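Local coordinates for fucoxanthin chlorophyll a/c-binding protein Lhcq3 (Chaetoceros gracilis, PDB 6L4U) that binds chlorophylls a and c together with fucoxanthin and diadinoxanthin, and probably harvests light and passes the excitation on to a photosystem, at residues P44-L48 / N49-S53; M92-S95 / D96-F99; T163-R166 / K167-E171. All coordinates share one frame; numbering follows the deposited sequence.

The three contacts are local ones within one antenna chain, two in loops and one along a helix, each beside a different chlorophyll, and none touches another. Contact 1 (44-53) lies in the loop before helix 56-85 and contact 3 (163-171) lies on helix 161-190; their centres are about 21 Å apart and their nearest atoms about 11 Å. Contact 2 lies across the chain's centre from both, its centre about 48 Å from that of contact 1 and about 39 Å from that of contact 3. Contact 3 supplies a magnesium ligand, a carboxylate. Contact 1 instead hydrogen-bonds a chlorophyll through a backbone N-H, whereas contact 2 packs against the rim of a chlorophyll c1.

Contact 1. Residues P44-L48 / N49-S53; sequences PFDPL and NLADS. With CLA (chlorophyll a), chain B.
A chi1 of -164° sets the Asp46 carboxylate opposite its own amide nitrogen and carries it across the turn to the backbone of Leu50 and Ala51. Ala51 N donates to Asp46 OD1 at 2.9 Å, fairly straight at 159° and on the syn side of the carboxylate, while Leu50 N makes a weak bond to Asp46 OD2 at 3.2 Å. A short acid suits this place because its two oxygens can take successive amide N-H groups. Below it the backbone folds as a type I beta turn through Pro47 and Leu48, closed by a weak bond from Asn49 N to Asp46 O at 3.5 Å. Proline fits the first corner, and Asn49 tolerates left-handed helical backbone angles better than most residues. Leu48 CB rests 4.1 Å from Leu50 CG. Beside the turn, Phe45 N donates to the chlorophyll oxygen OBD at 2.9 Å, and Phe45 CD1 approaches the macrocycle, 3.6 Å from C2D, with Pro47 CD over one ring face. Asp46 OD2 and Leu48 N also hydrogen-bond oxygen O4 of a diadinoxanthin. The Phe-Asp-Pro-Leu sequence and this carotenoid grip are consistent with the N-terminal xanthophyll-binding loop of the chlorophyll a/b-binding protein family.

Contact 2. Residues M92-S95 / D96-F99; sequences MLSS and DVSF. With KC1 (Chlorophyll c1), chain C.
Ser94 and Val97 hold each other twice across a tight turn. Ser94 N donates to Val97 O at 2.9 Å, in the carbonyl plane and nearly straight at 165°, and Val97 N donates back to Ser94 OG at 3.0 Å. The hydroxyl lies between the backbone N and the carbonyl carbon (chi1 68°), which turns it inward to meet this amide; it also takes a weak bond from Asp96 N, as in an ST turn, so one small side chain serves two N-H groups. Val97 O likewise has a second donor, Leu93 N, but that bond is weak and strongly bent. Apolar contacts lie alongside: Leu93 CB sits over one face of the Phe99 ring, 3.9 Å from its centroid, and Met92 SD packs on Ser98 CB at 3.6 Å. Were Phe99 cut back to an alanine, Leu93 CB would probably lose the ring face it rests on, and the chlorophyll a pocket part of its wall. Ser94 CB and Leu93 CG border chlorophyll c1, touching O2D and OBD respectively. Ser98, the N-cap, bonds weakly through OG to Glu100 N at the start of helix 99-103, whose Leu102 touches Leu93 and Val97, while Pro115, in the loop before helix 116-134, meets Leu93 and Ser94.

Contact 3. Residues T163-R166 / K167-E171; sequences TLKR and KQDSE. With CLA (chlorophyll a), chain D.
Lys165 and Asp169 stand one turn apart on helix 161-190, a membrane helix of the chlorophyll a/b-binding fold, and form an i to i+4 salt bridge. The lysine leaves with CG anti to its backbone N, then bends at chi2 (66°) and again at chi4, curling NZ back to both carboxylate oxygens, 2.8 Å from Asp169 OD2 and 3.1 Å from OD1; both hydrogen bonds are weak in geometry, as is another from NZ to Pro36 O. A long, flexible chain is what this reach needs. Arg166 bends at chi2 (-104°), laying a face of its guanidinium over Ser170 CB, while its NH2 binds a chlorophyll c1; Ser170 is small enough to fit beneath, and its OG bonds a second chlorophyll a. The extended chain of Lys167 beyond CG carries NZ to the chlorophyll ester oxygen O1A at 3.1 Å and also to a fucoxanthin oxygen. Leu164 crosses Gln168, its CD2 lying 3.5 Å from the amide carbon CD. Backbone bonds such as Gln168 N to Leu164 O continue the helix beneath. Glu171, whose OE2 pairs with Arg71 of helix 56-85 in the interhelical salt bridge characteristic of this family, stretches its extended side chain over the chlorophyll ring, where OE1 binds the magnesium at 2.4 Å.

Contact 1. Residues P44-L48 / N49-S53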
loop_
_atom_site.group_PDB
_atom_site.type_symbol
_atom_site.label_atom_id
_atom_site.label_comp_id
_atom_site.label_asym_id
_atom_site.label_seq_id
_atom_site.Cartn_x
_atom_site.Cartn_y
_atom_site.Cartn_z
ATOM N N PRO X 44 -39.604 -82.470 -22.641
ATOM C CA PRO X 44 -38.962 -81.176 -22.899
ATOM C C PRO X 44 -37.482 -81.312 -23.259
ATOM O O PRO X 44 -36.722 -81.987 -22.569
ATOM C CB PRO X 44 -39.143 -80.429 -21.577
ATOM C CG PRO X 44 -39.217 -81.493 -20.544
ATOM C CD PRO X 44 -39.783 -82.724 -21.202
ATOM N N PHE X 45 -37.085 -80.675 -24.354
ATOM C CA PHE X 45 -35.726 -80.774 -24.871
ATOM C C PHE X 45 -34.873 -79.704 -24.205
ATOM O O PHE X 45 -34.984 -78.518 -24.529
ATOM C CB PHE X 45 -35.714 -80.621 -26.388
ATOM C CG PHE X 45 -34.344 -80.459 -26.972
ATOM C CD1 PHE X 45 -33.927 -79.240 -27.478
ATOM C CD2 PHE X 45 -33.477 -81.532 -27.027
ATOM C CE1 PHE X 45 -32.665 -79.093 -28.018
ATOM C CE2 PHE X 45 -32.215 -81.397 -27.567
ATOM C CZ PHE X 45 -31.808 -80.176 -28.063
ATOM N N ASP X 46 -34.025 -80.128 -23.268
ATOM C CA ASP X 46 -33.081 -79.234 -22.598
ATOM C C ASP X 46 -31.934 -80.073 -22.052
ATOM O O ASP X 46 -31.889 -80.397 -20.859
ATOM C CB ASP X 46 -33.777 -78.450 -21.485
ATOM C CG ASP X 46 -32.980 -77.247 -21.022
ATOM O OD1 ASP X 46 -33.151 -76.841 -19.856
ATOM O OD2 ASP X 46 -32.189 -76.704 -21.815
ATOM N N PRO X 47 -30.984 -80.463 -22.912
ATOM C CA PRO X 47 -29.880 -81.305 -22.431
ATOM C C PRO X 47 -28.876 -80.561 -21.570
ATOM O O PRO X 47 -28.341 -81.148 -20.622
ATOM C CB PRO X 47 -29.240 -81.815 -23.728
ATOM C CG PRO X 47 -29.555 -80.776 -24.728
ATOM C CD PRO X 47 -30.904 -80.239 -24.367
ATOM N N LEU X 48 -28.608 -79.289 -21.855
ATOM C CA LEU X 48 -27.658 -78.519 -21.066
ATOM C C LEU X 48 -28.271 -77.927 -19.808
ATOM O O LEU X 48 -27.556 -77.240 -19.072
ATOM C CB LEU X 48 -27.052 -77.401 -21.917
ATOM C CG LEU X 48 -26.125 -77.833 -23.052
ATOM C CD1 LEU X 48 -25.415 -76.631 -23.638
ATOM C CD2 LEU X 48 -25.116 -78.857 -22.567
ATOM N N ASN X 49 -29.562 -78.187 -19.564
ATOM C CA ASN X 49 -30.314 -77.726 -18.389
ATOM C C ASN X 49 -30.277 -76.202 -18.271
ATOM O O ASN X 49 -30.083 -75.634 -17.194
ATOM C CB ASN X 49 -29.825 -78.406 -17.107
ATOM C CG ASN X 49 -30.848 -78.345 -15.989
ATOM O OD1 ASN X 49 -30.502 -78.187 -14.820
ATOM N ND2 ASN X 49 -32.119 -78.460 -16.348
ATOM N N LEU X 50 -30.465 -75.534 -19.406
ATOM C CA LEU X 50 -30.444 -74.080 -19.442
ATOM C C LEU X 50 -31.671 -73.447 -18.802
ATOM O O LEU X 50 -31.635 -72.251 -18.496
ATOM C CB LEU X 50 -30.312 -73.596 -20.888
ATOM C CG LEU X 50 -28.932 -73.747 -21.527
ATOM C CD1 LEU X 50 -28.942 -73.265 -22.962
ATOM C CD2 LEU X 50 -27.900 -72.986 -20.727
ATOM N N ALA X 51 -32.750 -74.207 -18.601
ATOM C CA ALA X 51 -33.964 -73.660 -18.005
ATOM C C ALA X 51 -33.790 -73.347 -16.530
ATOM O O ALA X 51 -34.464 -72.454 -16.007
ATOM C CB ALA X 51 -35.129 -74.628 -18.199
ATOM N N ASP X 52 -32.900 -74.059 -15.852
ATOM C CA ASP X 52 -32.622 -73.811 -14.449
ATOM C C ASP X 52 -31.339 -73.024 -14.232
ATOM O O ASP X 52 -30.890 -72.908 -13.088
ATOM C CB ASP X 52 -32.557 -75.138 -13.692
ATOM C CG ASP X 52 -33.910 -75.801 -13.575
ATOM O OD1 ASP X 52 -34.923 -75.071 -13.536
ATOM O OD2 ASP X 52 -33.966 -77.047 -13.527
ATOM N N SER X 53 -30.745 -72.478 -15.295
ATOM C CA SER X 53 -29.572 -71.628 -15.137
ATOM C C SER X 53 -29.923 -70.292 -14.501
ATOM O O SER X 53 -29.057 -69.665 -13.885
ATOM C CB SER X 53 -28.897 -71.401 -16.488
ATOM O OG SER X 53 -29.800 -70.836 -17.418
HETATM MG MG CLA B . -35.550 -73.695 -28.291
HETATM C CHA CLA B . -37.022 -75.662 -25.880
HETATM C CHB CLA B . -35.242 -71.244 -25.981
HETATM C CHC CLA B . -33.726 -72.017 -30.528
HETATM C CHD CLA B . -35.499 -76.643 -30.518
HETATM N NA CLA B . -35.991 -73.493 -26.280
HETATM C C1A CLA B . -36.576 -74.289 -25.473
HETATM C C2A CLA B . -36.801 -73.779 -24.082
HETATM C C3A CLA B . -36.315 -72.358 -24.187
HETATM C C4A CLA B . -35.817 -72.372 -25.585
HETATM C CMA CLA B . -37.483 -71.391 -24.076
HETATM C CAA CLA B . -35.687 -74.518 -23.317
HETATM C CBA CLA B . -35.245 -74.012 -21.948
HETATM C CGA CLA B . -33.930 -73.252 -21.978
HETATM O O1A CLA B . -33.601 -72.571 -21.035
HETATM O O2A CLA B . -33.058 -73.223 -23.138
HETATM N NB CLA B . -34.631 -71.879 -28.251
HETATM C C1B CLA B . -34.631 -70.982 -27.279
HETATM C C2B CLA B . -33.885 -69.733 -27.564
HETATM C C3B CLA B . -33.421 -69.988 -28.943
HETATM C C4B CLA B . -33.950 -71.339 -29.250
HETATM C CMB CLA B . -33.674 -68.535 -26.686
HETATM C CAB CLA B . -32.623 -69.133 -29.843
HETATM C CBB CLA B . -33.028 -67.933 -30.170
HETATM N NC CLA B . -34.746 -74.252 -30.101
HETATM C C1C CLA B . -34.116 -73.380 -30.897
HETATM C C2C CLA B . -33.794 -73.880 -32.255
HETATM C C3C CLA B . -34.323 -75.249 -32.234
HETATM C C4C CLA B . -34.873 -75.362 -30.865
HETATM C CMC CLA B . -33.111 -73.185 -33.393
HETATM C CAC CLA B . -34.297 -76.285 -33.323
HETATM C CBC CLA B . -32.999 -77.029 -33.112
HETATM N ND CLA B . -36.008 -75.669 -28.278
HETATM C C1D CLA B . -36.138 -76.743 -29.213
HETATM C C2D CLA B . -36.954 -77.888 -28.769
HETATM C C3D CLA B . -37.286 -77.437 -27.392
HETATM C C4D CLA B . -36.726 -76.185 -27.217
HETATM C CMD CLA B . -37.344 -79.217 -29.346
HETATM C CAD CLA B . -38.009 -77.785 -26.149
HETATM O OBD CLA B . -38.658 -78.872 -25.948
HETATM C CBD CLA B . -37.881 -76.670 -25.193
HETATM C CGD CLA B . -39.238 -76.091 -24.968
HETATM O O1D CLA B . -39.787 -75.425 -25.825
HETATM O O2D CLA B . -39.888 -76.280 -23.691
HETATM C CED CLA B . -40.891 -75.353 -23.299
HETATM C C1 CLA B . -32.480 -71.952 -23.429
HETATM C C2 CLA B . -31.967 -71.862 -24.844
HETATM C C3 CLA B . -31.034 -70.963 -25.192
HETATM C C4 CLA B . -30.477 -69.999 -24.181
HETATM C C5 CLA B . -30.558 -70.930 -26.625
HETATM C C6 CLA B . -29.521 -69.853 -26.914
HETATM C C7 CLA B . -28.453 -70.330 -27.891
HETATM C C8 CLA B . -27.400 -71.226 -27.250
HETATM C C9 CLA B . -26.878 -70.643 -25.943
HETATM C C10 CLA B . -26.251 -71.415 -28.230
HETATM C C11 CLA B . -26.727 -72.130 -29.484
HETATM C C12 CLA B . -25.674 -72.125 -30.581
HETATM C C13 CLA B . -25.896 -73.326 -31.491
HETATM C C14 CLA B . -25.000 -74.490 -31.088
HETATM C C15 CLA B . -25.672 -72.934 -32.946
HETATM C C16 CLA B . -26.368 -73.926 -33.868
HETATM C C17 CLA B . -26.757 -73.299 -35.202
HETATM C C18 CLA B . -28.141 -73.771 -35.640
HETATM C C19 CLA B . -28.230 -75.290 -35.702
HETATM C C20 CLA B . -28.542 -73.165 -36.977
#

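Contact 2. Residues M92-S95 / D96-F99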
loop_
_atom_site.group_PDB
_atom_site.type_symbol
_atom_site.label_atom_id
_atom_site.label_comp_id
_atom_site.label_asym_id
_atom_site.label_seq_id
_atom_site.Cartn_x
_atom_site.Cartn_y
_atom_site.Cartn_z
ATOM N N MET X 92 -42.444 -48.992 -58.538
ATOM C CA MET X 92 -41.295 -48.278 -58.003
ATOM C C MET X 92 -41.305 -48.383 -56.486
ATOM O O MET X 92 -42.332 -48.123 -55.851
ATOM C CB MET X 92 -41.329 -46.806 -58.421
ATOM C CG MET X 92 -41.235 -46.565 -59.914
ATOM S SD MET X 92 -39.665 -47.060 -60.637
ATOM C CE MET X 92 -38.575 -45.802 -59.980
ATOM N N LEU X 93 -40.170 -48.776 -55.907
ATOM C CA LEU X 93 -40.027 -48.688 -54.458
ATOM C C LEU X 93 -39.815 -47.247 -54.022
ATOM O O LEU X 93 -40.410 -46.795 -53.039
ATOM C CB LEU X 93 -38.870 -49.564 -53.983
ATOM C CG LEU X 93 -38.477 -49.413 -52.512
ATOM C CD1 LEU X 93 -39.435 -50.163 -51.618
ATOM C CD2 LEU X 93 -37.061 -49.879 -52.277
ATOM N N SER X 94 -38.980 -46.512 -54.751
ATOM C CA SER X 94 -38.744 -45.104 -54.471
ATOM C C SER X 94 -38.745 -44.316 -55.771
ATOM O O SER X 94 -39.194 -44.818 -56.806
ATOM C CB SER X 94 -37.422 -44.909 -53.731
ATOM O OG SER X 94 -36.323 -45.211 -54.566
ATOM N N SER X 95 -38.262 -43.074 -55.723
ATOM C CA SER X 95 -38.187 -42.250 -56.923
ATOM C C SER X 95 -37.174 -42.778 -57.928
ATOM O O SER X 95 -37.367 -42.599 -59.135
ATOM C CB SER X 95 -37.838 -40.811 -56.547
ATOM O OG SER X 95 -38.958 -40.145 -55.992
ATOM N N ASP X 96 -36.106 -43.428 -57.466
ATOM C CA ASP X 96 -35.062 -43.908 -58.353
ATOM C C ASP X 96 -34.771 -45.397 -58.231
ATOM O O ASP X 96 -33.956 -45.911 -59.004
ATOM C CB ASP X 96 -33.760 -43.129 -58.114
ATOM C CG ASP X 96 -33.875 -41.671 -58.506
ATOM O OD1 ASP X 96 -34.694 -41.354 -59.396
ATOM O OD2 ASP X 96 -33.143 -40.840 -57.929
ATOM N N VAL X 97 -35.397 -46.103 -57.294
ATOM C CA VAL X 97 -35.165 -47.528 -57.099
ATOM C C VAL X 97 -36.477 -48.257 -57.340
ATOM O O VAL X 97 -37.453 -48.056 -56.608
ATOM C CB VAL X 97 -34.614 -47.833 -55.698
ATOM C CG1 VAL X 97 -34.559 -49.334 -55.462
ATOM C CG2 VAL X 97 -33.242 -47.214 -55.522
ATOM N N SER X 98 -36.505 -49.088 -58.373
ATOM C CA SER X 98 -37.646 -49.941 -58.646
ATOM C C SER X 98 -37.464 -51.288 -57.963
ATOM O O SER X 98 -36.403 -51.600 -57.420
ATOM C CB SER X 98 -37.823 -50.150 -60.148
ATOM O OG SER X 98 -36.750 -50.908 -60.679
ATOM N N PHE X 99 -38.519 -52.101 -58.009
ATOM C CA PHE X 99 -38.389 -53.474 -57.538
ATOM C C PHE X 99 -37.725 -54.359 -58.584
ATOM O O PHE X 99 -37.374 -55.506 -58.287
ATOM C CB PHE X 99 -39.753 -54.042 -57.166
ATOM C CG PHE X 99 -40.489 -53.245 -56.125
ATOM C CD1 PHE X 99 -40.252 -53.456 -54.780
ATOM C CD2 PHE X 99 -41.438 -52.307 -56.495
ATOM C CE1 PHE X 99 -40.935 -52.736 -53.817
ATOM C CE2 PHE X 99 -42.125 -51.582 -55.540
ATOM C CZ PHE X 99 -41.874 -51.799 -54.199
HETATM N NB KC1 C . -44.923 -44.274 -46.342
HETATM N ND KC1 C . -41.825 -46.679 -47.352
HETATM C C1A KC1 C . -41.834 -44.046 -49.166
HETATM C C1B KC1 C . -45.337 -43.146 -46.906
HETATM C C1C KC1 C . -44.746 -46.827 -44.648
HETATM C C1D KC1 C . -41.262 -47.924 -46.918
HETATM C C2A KC1 C . -41.746 -42.826 -50.066
HETATM C C2B KC1 C . -46.590 -42.574 -46.351
HETATM C C2C KC1 C . -44.897 -47.995 -43.751
HETATM C C2D KC1 C . -40.011 -48.337 -47.600
HETATM C C3A KC1 C . -42.953 -42.021 -49.631
HETATM C C3B KC1 C . -46.920 -43.562 -45.302
HETATM C C3C KC1 C . -43.773 -48.859 -44.148
HETATM C C3D KC1 C . -39.845 -47.186 -48.525
HETATM C C4A KC1 C . -43.489 -42.933 -48.583
HETATM C C4B KC1 C . -45.821 -44.559 -45.398
HETATM C C4C KC1 C . -43.126 -48.079 -45.232
HETATM C C4D KC1 C . -40.903 -46.316 -48.317
HETATM C CAA KC1 C . -41.965 -43.073 -51.554
HETATM C CAB KC1 C . -48.080 -43.582 -44.376
HETATM C CAC KC1 C . -43.389 -50.210 -43.603
HETATM C CAD KC1 C . -38.995 -46.610 -49.591
HETATM C CBA KC1 C . -40.728 -42.736 -52.385
HETATM C CBB KC1 C . -48.936 -44.588 -44.372
HETATM C CBC KC1 C . -42.608 -49.964 -42.337
HETATM C CBD KC1 C . -39.571 -45.320 -50.018
HETATM C CED KC1 C . -36.781 -42.703 -50.410
HETATM C CGA KC1 C . -40.346 -41.276 -52.346
HETATM C CGD KC1 C . -38.586 -44.251 -49.660
HETATM C CHA KC1 C . -40.808 -45.147 -49.205
HETATM C CHB KC1 C . -44.595 -42.498 -47.988
HETATM C CHC KC1 C . -45.726 -45.738 -44.528
HETATM C CHD KC1 C . -41.936 -48.679 -45.865
HETATM C CMA KC1 C . -42.504 -40.728 -48.962
HETATM C CMB KC1 C . -47.325 -41.328 -46.756
HETATM C CMC KC1 C . -45.941 -48.230 -42.695
HETATM C CMD KC1 C . -39.063 -49.499 -47.529
HETATM N NA KC1 C . -42.815 -44.059 -48.339
HETATM N NC KC1 C . -43.711 -46.886 -45.504
HETATM O O1A KC1 C . -39.194 -40.945 -52.564
HETATM O O1D KC1 C . -38.680 -43.641 -48.610
HETATM O O2A KC1 C . -41.320 -40.237 -52.058
HETATM O O2D KC1 C . -37.517 -43.910 -50.577
HETATM O OBD KC1 C . -37.917 -47.137 -50.050
HETATM MG MG KC1 C . -43.474 -45.530 -47.036
#

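Contact 3. Residues T163-R166 / K167-E171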
loop_
_atom_site.group_PDB
_atom_site.type_symbol
_atom_site.label_atom_id
_atom_site.label_comp_id
_atom_site.label_asym_id
_atom_site.label_seq_id
_atom_site.Cartn_x
_atom_site.Cartn_y
_atom_site.Cartn_z
ATOM N N THR X 163 -57.165 -75.176 -28.493
ATOM C CA THR X 163 -56.718 -74.962 -29.869
ATOM C C THR X 163 -55.505 -74.044 -29.911
ATOM O O THR X 163 -54.636 -74.187 -30.779
ATOM C CB THR X 163 -57.849 -74.375 -30.711
ATOM O OG1 THR X 163 -59.088 -74.996 -30.348
ATOM C CG2 THR X 163 -57.591 -74.625 -32.189
ATOM N N LEU X 164 -55.435 -73.091 -28.981
ATOM C CA LEU X 164 -54.286 -72.199 -28.918
ATOM C C LEU X 164 -53.065 -72.912 -28.353
ATOM O O LEU X 164 -51.933 -72.483 -28.595
ATOM C CB LEU X 164 -54.656 -70.956 -28.105
ATOM C CG LEU X 164 -53.742 -69.730 -28.066
ATOM C CD1 LEU X 164 -54.583 -68.477 -28.059
ATOM C CD2 LEU X 164 -52.892 -69.757 -26.817
ATOM N N LYS X 165 -53.272 -73.998 -27.603
ATOM C CA LYS X 165 -52.150 -74.811 -27.141
ATOM C C LYS X 165 -51.475 -75.521 -28.304
ATOM O O LYS X 165 -50.243 -75.540 -28.399
ATOM C CB LYS X 165 -52.623 -75.827 -26.103
ATOM C CG LYS X 165 -51.572 -76.825 -25.667
ATOM C CD LYS X 165 -50.445 -76.154 -24.914
ATOM C CE LYS X 165 -49.386 -77.167 -24.511
ATOM N NZ LYS X 165 -48.632 -77.683 -25.687
ATOM N N ARG X 166 -52.268 -76.105 -29.205
ATOM C CA ARG X 166 -51.694 -76.796 -30.354
ATOM C C ARG X 166 -51.083 -75.811 -31.339
ATOM O O ARG X 166 -50.044 -76.093 -31.944
ATOM C CB ARG X 166 -52.761 -77.653 -31.038
ATOM C CG ARG X 166 -52.215 -78.651 -32.057
ATOM C CD ARG X 166 -52.460 -78.188 -33.488
ATOM N NE ARG X 166 -51.633 -78.906 -34.453
ATOM C CZ ARG X 166 -51.276 -78.417 -35.635
ATOM N NH1 ARG X 166 -51.671 -77.205 -35.996
ATOM N NH2 ARG X 166 -50.523 -79.135 -36.455
ATOM N N LYS X 167 -51.709 -74.648 -31.507
ATOM C CA LYS X 167 -51.193 -73.661 -32.441
ATOM C C LYS X 167 -49.969 -72.929 -31.906
ATOM O O LYS X 167 -49.160 -72.447 -32.700
ATOM C CB LYS X 167 -52.290 -72.661 -32.804
ATOM C CG LYS X 167 -53.202 -73.115 -33.922
ATOM C CD LYS X 167 -53.831 -71.931 -34.631
ATOM C CE LYS X 167 -55.169 -72.312 -35.238
ATOM N NZ LYS X 167 -55.817 -71.178 -35.949
ATOM N N GLN X 168 -49.809 -72.836 -30.585
ATOM C CA GLN X 168 -48.556 -72.322 -30.045
ATOM C C GLN X 168 -47.410 -73.294 -30.266
ATOM O O GLN X 168 -46.262 -72.863 -30.419
ATOM C CB GLN X 168 -48.688 -72.028 -28.552
ATOM C CG GLN X 168 -49.093 -70.609 -28.229
ATOM C CD GLN X 168 -49.445 -70.439 -26.771
ATOM O OE1 GLN X 168 -49.797 -71.401 -26.091
ATOM N NE2 GLN X 168 -49.356 -69.212 -26.279
ATOM N N ASP X 169 -47.694 -74.599 -30.279
ATOM C CA ASP X 169 -46.645 -75.570 -30.555
ATOM C C ASP X 169 -46.237 -75.520 -32.015
ATOM O O ASP X 169 -45.057 -75.686 -32.336
ATOM C CB ASP X 169 -47.107 -76.979 -30.204
ATOM C CG ASP X 169 -47.615 -77.082 -28.798
ATOM O OD1 ASP X 169 -47.304 -76.184 -27.998
ATOM O OD2 ASP X 169 -48.326 -78.058 -28.489
ATOM N N SER X 170 -47.195 -75.296 -32.907
ATOM C CA SER X 170 -46.873 -75.173 -34.315
ATOM C C SER X 170 -46.253 -73.827 -34.653
ATOM O O SER X 170 -45.575 -73.720 -35.677
ATOM C CB SER X 170 -48.121 -75.402 -35.162
ATOM O OG SER X 170 -47.826 -75.228 -36.533
ATOM N N GLU X 171 -46.471 -72.799 -33.828
ATOM C CA GLU X 171 -45.736 -71.553 -34.013
ATOM C C GLU X 171 -44.273 -71.732 -33.649
ATOM O O GLU X 171 -43.384 -71.287 -34.384
ATOM C CB GLU X 171 -46.352 -70.427 -33.179
ATOM C CG GLU X 171 -45.594 -69.110 -33.306
ATOM C CD GLU X 171 -46.428 -67.873 -33.022
ATOM O OE1 GLU X 171 -47.657 -67.970 -32.878
ATOM O OE2 GLU X 171 -45.842 -66.779 -32.951
HETATM MG MG CLA D . -48.370 -66.529 -34.592
HETATM C CHA CLA D . -50.746 -65.097 -32.525
HETATM C CHB CLA D . -50.034 -69.446 -34.312
HETATM C CHC CLA D . -46.305 -67.741 -36.981
HETATM C CHD CLA D . -47.042 -63.139 -35.224
HETATM N NA CLA D . -50.103 -67.160 -33.645
HETATM C C1A CLA D . -50.869 -66.563 -32.813
HETATM C C2A CLA D . -51.938 -67.398 -32.157
HETATM C C3A CLA D . -51.622 -68.764 -32.695
HETATM C C4A CLA D . -50.513 -68.424 -33.617
HETATM C CMA CLA D . -50.983 -69.501 -31.532
HETATM C CAA CLA D . -53.306 -67.082 -32.767
HETATM C CBA CLA D . -54.412 -68.045 -32.347
HETATM C CGA CLA D . -55.583 -67.854 -33.281
HETATM O O1A CLA D . -56.012 -68.778 -33.949
HETATM O O2A CLA D . -56.211 -66.551 -33.390
HETATM N NB CLA D . -48.206 -68.331 -35.520
HETATM C C1B CLA D . -48.926 -69.408 -35.267
HETATM C C2B CLA D . -48.534 -70.608 -36.017
HETATM C C3B CLA D . -47.403 -70.119 -36.833
HETATM C C4B CLA D . -47.300 -68.683 -36.438
HETATM C CMB CLA D . -49.168 -71.956 -35.917
HETATM C CAB CLA D . -46.586 -70.884 -37.810
HETATM C CBB CLA D . -46.380 -70.472 -39.046
HETATM N NC CLA D . -46.992 -65.616 -35.820
HETATM C C1C CLA D . -46.260 -66.292 -36.722
HETATM C C2C CLA D . -45.330 -65.444 -37.507
HETATM C C3C CLA D . -45.557 -64.097 -36.985
HETATM C C4C CLA D . -46.589 -64.330 -35.953
HETATM C CMC CLA D . -44.368 -65.823 -38.582
HETATM C CAC CLA D . -44.890 -62.816 -37.403
HETATM C CBC CLA D . -45.741 -62.209 -38.492
HETATM N ND CLA D . -48.747 -64.594 -34.123
HETATM C C1D CLA D . -48.152 -63.309 -34.299
HETATM C C2D CLA D . -48.730 -62.219 -33.499
HETATM C C3D CLA D . -49.788 -62.971 -32.777
HETATM C C4D CLA D . -49.725 -64.284 -33.198
HETATM C CMD CLA D . -48.441 -60.761 -33.349
HETATM C CAD CLA D . -50.892 -62.874 -31.800
HETATM O OBD CLA D . -51.249 -61.811 -31.199
HETATM C CBD CLA D . -51.501 -64.199 -31.606
HETATM C CGD CLA D . -51.305 -64.591 -30.173
HETATM O O1D CLA D . -51.942 -64.049 -29.291
HETATM O O2D CLA D . -50.372 -65.641 -29.811
HETATM C CED CLA D . -50.554 -66.350 -28.588
HETATM C C1 CLA D . -57.045 -66.237 -34.502
#